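Local coordinates for protein probable porin (Pseudomonas aeruginosa, PDB 2Y0H) that probably acts as an outer-membrane porin of the OprD family, giving small solutes a path through its 18-stranded beta barrel, at residues 358-363 against 384-389; 59-64 against 86-91; 126-131 against 279-284. One frame throughout, in Å; residues are numbered along the deposited sequence.

In the fold
All three contacts belong to one closed antiparallel barrel, in which each strand pairs with the next along the chain. Interaction 2 comes first and joins strands 51-64 and 87-101. Interaction 3 follows, tying the segment that leads into strand 129-137 to the loop between strands 259-269 and 300-309. Interaction 1, between the last two strands, closes the series. Centres of interactions 1 and 2 lie about 19 Å apart, those of 1 and 3 about 22 Å, without touching. Interactions 2 and 3, about 18 Å apart between centres, do meet: Leu126 packs on Gly62 and Tyr90. Interactions 1 and 2 thus build the wall, while interaction 3, near the chain's centre, links the wall to a loop folded inside.

Interaction 1 (358-363 against 384-389); sequences KSVALK and VNYTLK. With C8E ((hydroxyethyloxy)tri(ethyloxy)octane), chain I.
Val360 and Val384 meet methyl to methyl, CG1 of Val360 lying 3.6 Å from CG1 of Val384, at the close-packed end of the contact, just ahead of strand 361-371. Right beside them Ala361 and Asn385 form an antiparallel hydrogen-bonded pair: Ala361 N reaches Asn385 O at 3.0 Å in a nearly straight bond (171° at the hydrogen), and Asn385 N returns to Ala361 O at 2.9 Å. The CA-H of Val384 also leans on Ala361 O. Leu362 and Val384 are the neighbouring non-hydrogen-bonded pair; their side chains lie side by side and point the same way, with CD2 of Leu362 3.8 Å from CG2 of Val384. Val360 serves two partners at once. Its CG1 is anti to the backbone N (chi1 168°) and faces Val384, while Val360 CG2 comes obliquely to the Tyr386 ring, 3.7 Å from Tyr386 CD1.

Past Val360 the pairing gives way. Here a water spans the gap, donating to Ser359 O and accepting from Thr387 N at 2.8 Å. Ser359 OG sits in the ring plane of Tyr386, 3.1 Å from its edge atom CE1, and is itself held by a 2.6 Å bond to Lys358 O, using an in-plane lone pair of that carbonyl. One face of the ring carries C11 of a bound detergent, displaced toward the rim, which is consistent with Tyr386 lying on the lipid-facing wall of the barrel.

On the flanks, the backbone of Leu362 pairs with Tyr350 of strand 339-351. Across strand 376-389, the backbone of Val384 bonds with that of Asn14, and Asn385 OD1 accepts from Arg13 NE; with these bonds the last strand meets strand 7-22, the first, and the barrel closes.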
loop_
_atom_site.group_PDB
_atom_site.type_symbol
_atom_site.label_atom_id
_atom_site.label_comp_id
_atom_site.label_asym_id
_atom_site.label_seq_id
_atom_site.Cartn_x
_atom_site.Cartn_y
_atom_site.Cartn_z
ATOM N N LYS A 358 2.589 19.398 18.833
ATOM C CA LYS A 358 3.828 18.689 18.514
ATOM C C LYS A 358 3.553 17.248 18.088
ATOM O O LYS A 358 2.832 16.516 18.770
ATOM C CB LYS A 358 4.782 18.707 19.719
ATOM C CG LYS A 358 6.047 17.867 19.556
ATOM C CD LYS A 358 7.031 18.151 20.702
ATOM C CE LYS A 358 8.417 17.581 20.409
ATOM N NZ LYS A 358 8.475 16.125 20.705
ATOM N N SER A 359 4.153 16.863 16.962
ATOM C CA SER A 359 4.043 15.526 16.363
ATOM C C SER A 359 2.776 15.339 15.538
ATOM O O SER A 359 2.611 14.301 14.901
ATOM C CB SER A 359 4.176 14.390 17.391
ATOM O OG SER A 359 2.905 14.076 17.967
ATOM N N VAL A 360 1.873 16.320 15.559
ATOM C CA VAL A 360 0.756 16.314 14.611
ATOM C C VAL A 360 1.292 16.480 13.188
ATOM O O VAL A 360 2.094 17.373 12.925
ATOM C CB VAL A 360 -0.257 17.441 14.893
ATOM C CG1 VAL A 360 -1.235 17.586 13.731
ATOM C CG2 VAL A 360 -0.992 17.176 16.195
ATOM N N ALA A 361 0.849 15.623 12.276
ATOM C CA ALA A 361 1.302 15.668 10.896
ATOM C C ALA A 361 0.238 16.232 9.969
ATOM O O ALA A 361 -0.927 15.822 10.014
ATOM C CB ALA A 361 1.714 14.254 10.428
ATOM N N LEU A 362 0.642 17.158 9.108
ATOM C CA LEU A 362 -0.272 17.741 8.132
ATOM C C LEU A 362 0.166 17.325 6.746
ATOM O O LEU A 362 1.365 17.250 6.468
ATOM C CB LEU A 362 -0.280 19.280 8.226
ATOM C CG LEU A 362 -0.316 19.912 9.627
ATOM C CD1 LEU A 362 -0.194 21.442 9.576
ATOM C CD2 LEU A 362 -1.564 19.479 10.369
ATOM N N LYS A 363 -0.796 17.060 5.869
ATOM C CA LYS A 363 -0.473 16.791 4.470
ATOM C C LYS A 363 -1.441 17.487 3.522
ATOM O O LYS A 363 -2.650 17.287 3.600
ATOM C CB LYS A 363 -0.443 15.282 4.177
ATOM C CG LYS A 363 0.061 14.953 2.763
ATOM C CD LYS A 363 -0.095 13.474 2.407
ATOM C CE LYS A 363 0.959 12.614 3.051
ATOM N NZ LYS A 363 2.313 12.898 2.493
ATOM N N VAL A 384 -4.931 15.392 8.334
ATOM C CA VAL A 384 -4.240 15.594 9.601
ATOM C C VAL A 384 -4.157 14.269 10.343
ATOM O O VAL A 384 -5.178 13.640 10.627
ATOM C CB VAL A 384 -4.951 16.644 10.485
ATOM C CG1 VAL A 384 -4.235 16.804 11.835
ATOM C CG2 VAL A 384 -5.025 17.982 9.762
ATOM N N ASN A 385 -2.940 13.845 10.647
ATOM C CA ASN A 385 -2.732 12.604 11.370
ATOM C C ASN A 385 -2.180 12.872 12.755
ATOM O O ASN A 385 -1.331 13.746 12.934
ATOM C CB ASN A 385 -1.754 11.699 10.615
ATOM C CG ASN A 385 -2.403 10.980 9.455
ATOM O OD1 ASN A 385 -3.218 10.083 9.647
ATOM N ND2 ASN A 385 -2.039 11.362 8.245
ATOM N N TYR A 386 -2.638 12.102 13.733
ATOM C CA TYR A 386 -2.037 12.168 15.045
ATOM C C TYR A 386 -2.233 10.884 15.824
ATOM O O TYR A 386 -3.309 10.285 15.805
ATOM C CB TYR A 386 -2.590 13.348 15.848
ATOM C CG TYR A 386 -2.010 13.401 17.234
ATOM C CD1 TYR A 386 -0.678 13.754 17.434
ATOM C CD2 TYR A 386 -2.782 13.088 18.344
ATOM C CE1 TYR A 386 -0.136 13.796 18.701
ATOM C CE2 TYR A 386 -2.248 13.127 19.617
ATOM C CZ TYR A 386 -0.924 13.481 19.789
ATOM O OH TYR A 386 -0.387 13.511 21.051
ATOM N N THR A 387 -1.187 10.470 16.522
ATOM C CA THR A 387 -1.274 9.296 17.373
ATOM C C THR A 387 -1.144 9.675 18.845
ATOM O O THR A 387 -0.126 10.211 19.281
ATOM C CB THR A 387 -0.222 8.249 16.986
ATOM O OG1 THR A 387 -0.537 7.727 15.685
ATOM C CG2 THR A 387 -0.184 7.111 18.021
ATOM N N LEU A 388 -2.203 9.405 19.594
ATOM C CA LEU A 388 -2.228 9.636 21.031
ATOM C C LEU A 388 -1.827 8.367 21.771
ATOM O O LEU A 388 -2.385 7.297 21.508
ATOM C CB LEU A 388 -3.644 10.012 21.437
ATOM C CG LEU A 388 -3.907 10.350 22.898
ATOM C CD1 LEU A 388 -3.494 11.802 23.171
ATOM C CD2 LEU A 388 -5.376 10.134 23.217
ATOM N N LYS A 389 -0.868 8.468 22.688
ATOM C CA LYS A 389 -0.486 7.312 23.497
ATOM C C LYS A 389 -1.371 7.228 24.731
ATOM O O LYS A 389 -1.371 8.134 25.557
ATOM C CB LYS A 389 0.994 7.355 23.906
ATOM C CG LYS A 389 1.388 6.181 24.810
ATOM C CD LYS A 389 2.899 6.002 24.969
ATOM C CE LYS A 389 3.454 6.811 26.136
ATOM N NZ LYS A 389 4.874 6.449 26.431
HETATM O O9 C8E I . -4.494 16.490 18.840
HETATM C C10 C8E I . -3.864 16.063 20.031
HETATM C C11 C8E I . -2.706 16.987 20.393
HETATM O O12 C8E I . -2.047 16.494 21.545
HETATM C C13 C8E I . -0.658 16.325 21.328
HETATM C C14 C8E I . 0.152 16.927 22.474
HETATM O O15 C8E I . 1.372 17.421 21.962
HETATM O O HOH W 1 1.336 11.595 15.836
#

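Interaction 2 (59-64 against 86-91); sequences GLLGVK and PVDDYS. With C8E ((hydroxyethyloxy)tri(ethyloxy)octane), chain N.
Leu61 reaches from strand 51-64 over the neighbouring strand to Asp88 and Ser91. Starting at the root, Leu61 CB lies 3.8 Å from C1 of a bound detergent. A chi1 of 179° sets CG anti to the backbone N, loosely beside Tyr90 O. The two tips then part. CD2 turns back to the same detergent carbon, while Leu61 CD1 goes across the strand, touching Ser91 CB, closing to 3.4 Å on Tyr90 O and lying only 3.2 Å from Asp88 OD2. In this last meeting of methyl and carboxylate the two side chains cross at about a right angle. Asp88 OD1, its other oxygen, comes near Val63 CG1.

The backbone beneath explains why Asp88 arrives there. Gly62 faces both Asp89 and Tyr90, a classic beta bulge that shifts the register by one residue. It lies in the wall of the antiparallel barrel, between adjacent strands 51-64 and 87-101; the detergent on Leu61 is consistent with that face looking to the membrane. Gly62 O is gripped twice, by Asp89 N at 2.9 Å and by Tyr90 N at 3.2 Å, both bonds being bent, with 148° and 149° at the hydrogen. Gly62 N gives a shorter, straighter bond of 2.7 Å to Tyr90 O. Beyond the extra residue regular pairing resumes, with Lys64 N bonded to Val87 O at 3.0 Å and Val87 N returning to Lys64 O.

Asp89 directs its CB toward strand 51-64, against Gly62 O, but its carboxylate finds its partner elsewhere, in a salt bridge from OD2 to Arg156. The Tyr90 ring has Leu60 CB at an oblique position. On the Leu60 side of the bulge, the CA-H of Ser91 points to Leu60 O, with 2.9 Å from Ser91 CA to that oxygen.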
loop_
_atom_site.group_PDB
_atom_site.type_symbol
_atom_site.label_atom_id
_atom_site.label_comp_id
_atom_site.label_asym_id
_atom_site.label_seq_id
_atom_site.Cartn_x
_atom_site.Cartn_y
_atom_site.Cartn_z
ATOM N N GLY A 59 -9.504 -1.421 17.073
ATOM C CA GLY A 59 -10.844 -0.880 16.906
ATOM C C GLY A 59 -10.851 0.226 15.863
ATOM O O GLY A 59 -10.009 1.117 15.910
ATOM N N LEU A 60 -11.786 0.169 14.918
ATOM C CA LEU A 60 -11.858 1.175 13.856
ATOM C C LEU A 60 -13.197 1.902 13.821
ATOM O O LEU A 60 -14.259 1.274 13.893
ATOM C CB LEU A 60 -11.581 0.560 12.477
ATOM C CG LEU A 60 -10.261 -0.201 12.299
ATOM C CD1 LEU A 60 -10.422 -1.660 12.709
ATOM C CD2 LEU A 60 -9.774 -0.107 10.859
ATOM N N LEU A 61 -13.135 3.223 13.675
ATOM C CA LEU A 61 -14.334 4.054 13.571
ATOM C C LEU A 61 -14.149 5.163 12.548
ATOM O O LEU A 61 -13.202 5.946 12.618
ATOM C CB LEU A 61 -14.707 4.655 14.934
ATOM C CG LEU A 61 -15.942 5.567 14.969
ATOM C CD1 LEU A 61 -17.214 4.775 14.758
ATOM C CD2 LEU A 61 -16.008 6.333 16.280
ATOM N N GLY A 62 -15.059 5.220 11.587
ATOM C CA GLY A 62 -15.058 6.277 10.600
ATOM C C GLY A 62 -16.320 7.096 10.761
ATOM O O GLY A 62 -17.412 6.545 10.909
ATOM N N VAL A 63 -16.177 8.412 10.737
ATOM C CA VAL A 63 -17.315 9.289 10.976
ATOM C C VAL A 63 -17.401 10.334 9.888
ATOM O O VAL A 63 -16.414 10.990 9.560
ATOM C CB VAL A 63 -17.193 10.016 12.328
ATOM C CG1 VAL A 63 -17.144 9.021 13.489
ATOM C CG2 VAL A 63 -15.954 10.874 12.328
ATOM N N LYS A 64 -18.588 10.486 9.320
ATOM C CA LYS A 64 -18.801 11.480 8.283
ATOM C C LYS A 64 -19.005 12.825 8.958
ATOM O O LYS A 64 -19.721 12.917 9.945
ATOM C CB LYS A 64 -20.026 11.121 7.453
ATOM C CG LYS A 64 -19.914 11.489 5.999
ATOM C CD LYS A 64 -19.743 12.986 5.835
ATOM C CE LYS A 64 -19.322 13.331 4.411
ATOM N NZ LYS A 64 -18.138 12.521 4.001
ATOM N N PRO A 86 -22.257 15.135 12.777
ATOM C CA PRO A 86 -21.402 13.955 12.562
ATOM C C PRO A 86 -22.191 12.650 12.634
ATOM O O PRO A 86 -22.910 12.431 13.603
ATOM C CB PRO A 86 -20.406 14.025 13.723
ATOM C CG PRO A 86 -21.126 14.788 14.791
ATOM C CD PRO A 86 -21.995 15.785 14.075
ATOM N N VAL A 87 -22.052 11.795 11.623
ATOM C CA VAL A 87 -22.769 10.522 11.597
ATOM C C VAL A 87 -21.832 9.313 11.501
ATOM O O VAL A 87 -21.039 9.203 10.557
ATOM C CB VAL A 87 -23.769 10.471 10.423
ATOM C CG1 VAL A 87 -24.365 9.081 10.297
ATOM C CG2 VAL A 87 -24.863 11.519 10.607
ATOM N N ASP A 88 -21.934 8.409 12.477
ATOM C CA ASP A 88 -21.165 7.163 12.454
ATOM C C ASP A 88 -21.336 6.478 11.114
ATOM O O ASP A 88 -22.452 6.228 10.658
ATOM C CB ASP A 88 -21.585 6.212 13.577
ATOM C CG ASP A 88 -20.760 6.392 14.837
ATOM O OD1 ASP A 88 -20.541 7.547 15.260
ATOM O OD2 ASP A 88 -20.337 5.370 15.416
ATOM N N ASP A 89 -20.211 6.165 10.496
ATOM C CA ASP A 89 -20.186 5.697 9.129
ATOM C C ASP A 89 -19.749 4.236 9.040
ATOM O O ASP A 89 -20.255 3.461 8.224
ATOM C CB ASP A 89 -19.192 6.557 8.361
ATOM C CG ASP A 89 -19.278 6.343 6.898
ATOM O OD1 ASP A 89 -20.378 5.970 6.432
ATOM O OD2 ASP A 89 -18.252 6.533 6.219
ATOM N N TYR A 90 -18.777 3.880 9.871
ATOM C CA TYR A 90 -18.200 2.552 9.863
ATOM C C TYR A 90 -17.506 2.299 11.193
ATOM O O TYR A 90 -16.816 3.176 11.733
ATOM C CB TYR A 90 -17.198 2.386 8.712
ATOM C CG TYR A 90 -16.474 1.056 8.755
ATOM C CD1 TYR A 90 -17.075 -0.099 8.264
ATOM C CD2 TYR A 90 -15.201 0.950 9.305
ATOM C CE1 TYR A 90 -16.426 -1.326 8.312
ATOM C CE2 TYR A 90 -14.542 -0.273 9.362
ATOM C CZ TYR A 90 -15.163 -1.406 8.867
ATOM O OH TYR A 90 -14.516 -2.619 8.914
ATOM N N SER A 91 -17.713 1.110 11.738
ATOM C CA SER A 91 -16.969 0.681 12.905
ATOM C C SER A 91 -16.722 -0.819 12.829
ATOM O O SER A 91 -17.505 -1.564 12.243
ATOM C CB SER A 91 -17.704 1.051 14.193
ATOM O OG SER A 91 -18.933 0.371 14.282
HETATM C C1 C8E N . -13.161 4.655 18.435
HETATM C C2 C8E N . -12.163 3.512 18.576
HETATM C C3 C8E N . -12.678 2.252 17.887
HETATM C C4 C8E N . -13.637 1.441 18.756
HETATM C C5 C8E N . -14.868 1.032 17.943
HETATM C C6 C8E N . -15.173 -0.458 18.063
HETATM C C7 C8E N . -16.411 -0.817 17.241
HETATM C C8 C8E N . -17.469 -1.558 18.054
HETATM O O9 C8E N . -18.768 -1.190 17.621
HETATM C C10 C8E N . -19.412 -2.165 16.823
HETATM C C11 C8E N . -20.920 -1.902 16.819
#

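Interaction 3 (126-131 against 279-284); sequences LPQTFD and GYTTPY
Gln128 and Thr281 join two distant parts of the chain inside the beta barrel, close to its centre. Segment 126-131 leads into wall strand 129-137, whereas the segment 279-284 is part of the long loop between strands 259-269 and 300-309. A loop folded into the barrel in this way is consistent with the narrowed channel known from OprD-family porins.

The polar link is a single hydrogen bond. Gln128 NE2 donates to Thr281 OG1 at 3.0 Å, with 154° at the hydrogen, and OG1 lies almost in the amide plane. CG of Gln128 is anti to its backbone N (chi1 164°), and beyond it the chain is extended, which lets the amide span the gap between the stretch before strand 129-137 and the loop; the two side chains cross at about a right angle. A longer polar approach, 3.5 Å from Gln128 NE2 to Gly279 O, lies beside this bond. Gly279 and Tyr280 both have positive phi, and the Gly279 carbonyl and Thr281 hydroxyl both come up to the amide. Outside partners complete the network: Asp121 N donates to Gln128 OE1, NE2 also bonds Ser153 OG, and Thr281 OG1 bonds Leu277 O. With both ends of the amide occupied, its rotation is well defined, and these bonds satisfy polar groups of two buried side chains.

Van der Waals contact fills in around this bond. Gln128 OE1 rests 3.3 Å from Thr281 CA and 3.7 Å from Thr281 CB.

The aromatic contribution is small. Phe130, packed against Leu150 and Ser153 of strand 143-154, turns its ring edge to the loop, Phe130 CZ ending 4.1 Å from Thr281 OG1, which lies near the plane of the ring.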
loop_
_atom_site.group_PDB
_atom_site.type_symbol
_atom_site.label_atom_id
_atom_site.label_comp_id
_atom_site.label_asym_id
_atom_site.label_seq_id
_atom_site.Cartn_x
_atom_site.Cartn_y
_atom_site.Cartn_z
ATOM N N LEU A 126 -9.463 5.215 6.724
ATOM C CA LEU A 126 -9.087 4.153 7.636
ATOM C C LEU A 126 -8.279 3.108 6.891
ATOM O O LEU A 126 -8.410 2.966 5.683
ATOM C CB LEU A 126 -10.343 3.518 8.242
ATOM C CG LEU A 126 -11.146 4.423 9.170
ATOM C CD1 LEU A 126 -12.481 3.789 9.477
ATOM C CD2 LEU A 126 -10.362 4.700 10.447
ATOM N N PRO A 127 -7.439 2.369 7.614
ATOM C CA PRO A 127 -6.717 1.284 6.952
ATOM C C PRO A 127 -7.665 0.164 6.579
ATOM O O PRO A 127 -8.587 -0.150 7.333
ATOM C CB PRO A 127 -5.753 0.797 8.031
ATOM C CG PRO A 127 -6.447 1.136 9.323
ATOM C CD PRO A 127 -7.172 2.427 9.063
ATOM N N GLN A 128 -7.442 -0.423 5.410
ATOM C CA GLN A 128 -8.062 -1.689 5.055
ATOM C C GLN A 128 -7.509 -2.763 5.994
ATOM O O GLN A 128 -6.327 -2.742 6.328
ATOM C CB GLN A 128 -7.706 -2.037 3.611
ATOM C CG GLN A 128 -7.957 -3.472 3.203
ATOM C CD GLN A 128 -7.496 -3.753 1.761
ATOM O OE1 GLN A 128 -6.496 -3.202 1.298
ATOM N NE2 GLN A 128 -8.237 -4.592 1.052
ATOM N N THR A 129 -8.347 -3.698 6.422
ATOM C CA THR A 129 -7.861 -4.806 7.243
ATOM C C THR A 129 -8.228 -6.139 6.620
ATOM O O THR A 129 -9.117 -6.220 5.772
ATOM C CB THR A 129 -8.445 -4.772 8.671
ATOM O OG1 THR A 129 -9.864 -4.933 8.607
ATOM C CG2 THR A 129 -8.116 -3.451 9.373
ATOM N N PHE A 130 -7.535 -7.186 7.048
ATOM C CA PHE A 130 -7.838 -8.546 6.619
ATOM C C PHE A 130 -7.988 -9.401 7.881
ATOM O O PHE A 130 -7.411 -9.077 8.921
ATOM C CB PHE A 130 -6.697 -9.111 5.753
ATOM C CG PHE A 130 -6.589 -8.490 4.380
ATOM C CD1 PHE A 130 -5.925 -7.280 4.193
ATOM C CD2 PHE A 130 -7.135 -9.129 3.272
ATOM C CE1 PHE A 130 -5.840 -6.711 2.943
ATOM C CE2 PHE A 130 -7.037 -8.565 2.011
ATOM C CZ PHE A 130 -6.388 -7.352 1.846
ATOM N N ASP A 131 -8.765 -10.479 7.804
ATOM C CA ASP A 131 -8.683 -11.518 8.828
ATOM C C ASP A 131 -7.888 -12.667 8.242
ATOM O O ASP A 131 -8.129 -13.078 7.104
ATOM C CB ASP A 131 -10.058 -12.019 9.261
ATOM C CG ASP A 131 -10.889 -10.945 9.933
ATOM O OD1 ASP A 131 -10.304 -9.980 10.464
ATOM O OD2 ASP A 131 -12.129 -11.070 9.928
ATOM N N GLY A 279 -11.061 -4.135 -2.604
ATOM C CA GLY A 279 -11.022 -3.271 -1.435
ATOM C C GLY A 279 -9.960 -2.190 -1.562
ATOM O O GLY A 279 -9.447 -1.690 -0.568
ATOM N N TYR A 280 -9.623 -1.837 -2.792
ATOM C CA TYR A 280 -8.602 -0.818 -3.049
ATOM C C TYR A 280 -7.236 -1.148 -2.431
ATOM O O TYR A 280 -6.463 -0.262 -2.071
ATOM C CB TYR A 280 -9.093 0.564 -2.596
ATOM C CG TYR A 280 -10.299 1.050 -3.377
ATOM C CD1 TYR A 280 -10.163 1.516 -4.686
ATOM C CD2 TYR A 280 -11.571 1.035 -2.813
ATOM C CE1 TYR A 280 -11.258 1.963 -5.407
ATOM C CE2 TYR A 280 -12.675 1.479 -3.526
ATOM C CZ TYR A 280 -12.512 1.943 -4.822
ATOM O OH TYR A 280 -13.606 2.384 -5.534
ATOM N N THR A 281 -6.956 -2.434 -2.302
ATOM C CA THR A 281 -5.636 -2.878 -1.919
ATOM C C THR A 281 -4.627 -2.197 -2.832
ATOM O O THR A 281 -4.874 -2.013 -4.018
ATOM C CB THR A 281 -5.532 -4.394 -2.076
ATOM O OG1 THR A 281 -6.679 -4.992 -1.465
ATOM C CG2 THR A 281 -4.271 -4.922 -1.408
ATOM N N THR A 282 -3.498 -1.807 -2.271
ATOM C CA THR A 282 -2.510 -1.027 -3.004
ATOM C C THR A 282 -1.668 -1.972 -3.848
ATOM O O THR A 282 -1.065 -2.899 -3.314
ATOM C CB THR A 282 -1.588 -0.282 -2.021
ATOM O OG1 THR A 282 -2.386 0.448 -1.077
ATOM C CG2 THR A 282 -0.650 0.668 -2.752
ATOM N N PRO A 283 -1.642 -1.753 -5.171
ATOM C CA PRO A 283 -0.764 -2.548 -6.036
ATOM C C PRO A 283 0.685 -2.157 -5.731
ATOM O O PRO A 283 1.005 -0.969 -5.693
ATOM C CB PRO A 283 -1.141 -2.084 -7.453
ATOM C CG PRO A 283 -2.316 -1.153 -7.304
ATOM C CD PRO A 283 -2.303 -0.659 -5.899
ATOM N N TYR A 284 1.541 -3.138 -5.487
ATOM C CA TYR A 284 2.911 -2.871 -5.079
ATOM C C TYR A 284 3.779 -2.548 -6.310
ATOM O O TYR A 284 4.579 -3.370 -6.749
ATOM C CB TYR A 284 3.445 -4.094 -4.322
ATOM C CG TYR A 284 4.754 -3.856 -3.612
ATOM C CD1 TYR A 284 4.848 -2.916 -2.592
ATOM C CD2 TYR A 284 5.900 -4.557 -3.973
ATOM C CE1 TYR A 284 6.058 -2.690 -1.938
ATOM C CE2 TYR A 284 7.109 -4.344 -3.322
ATOM C CZ TYR A 284 7.182 -3.410 -2.312
ATOM O OH TYR A 284 8.380 -3.196 -1.668
#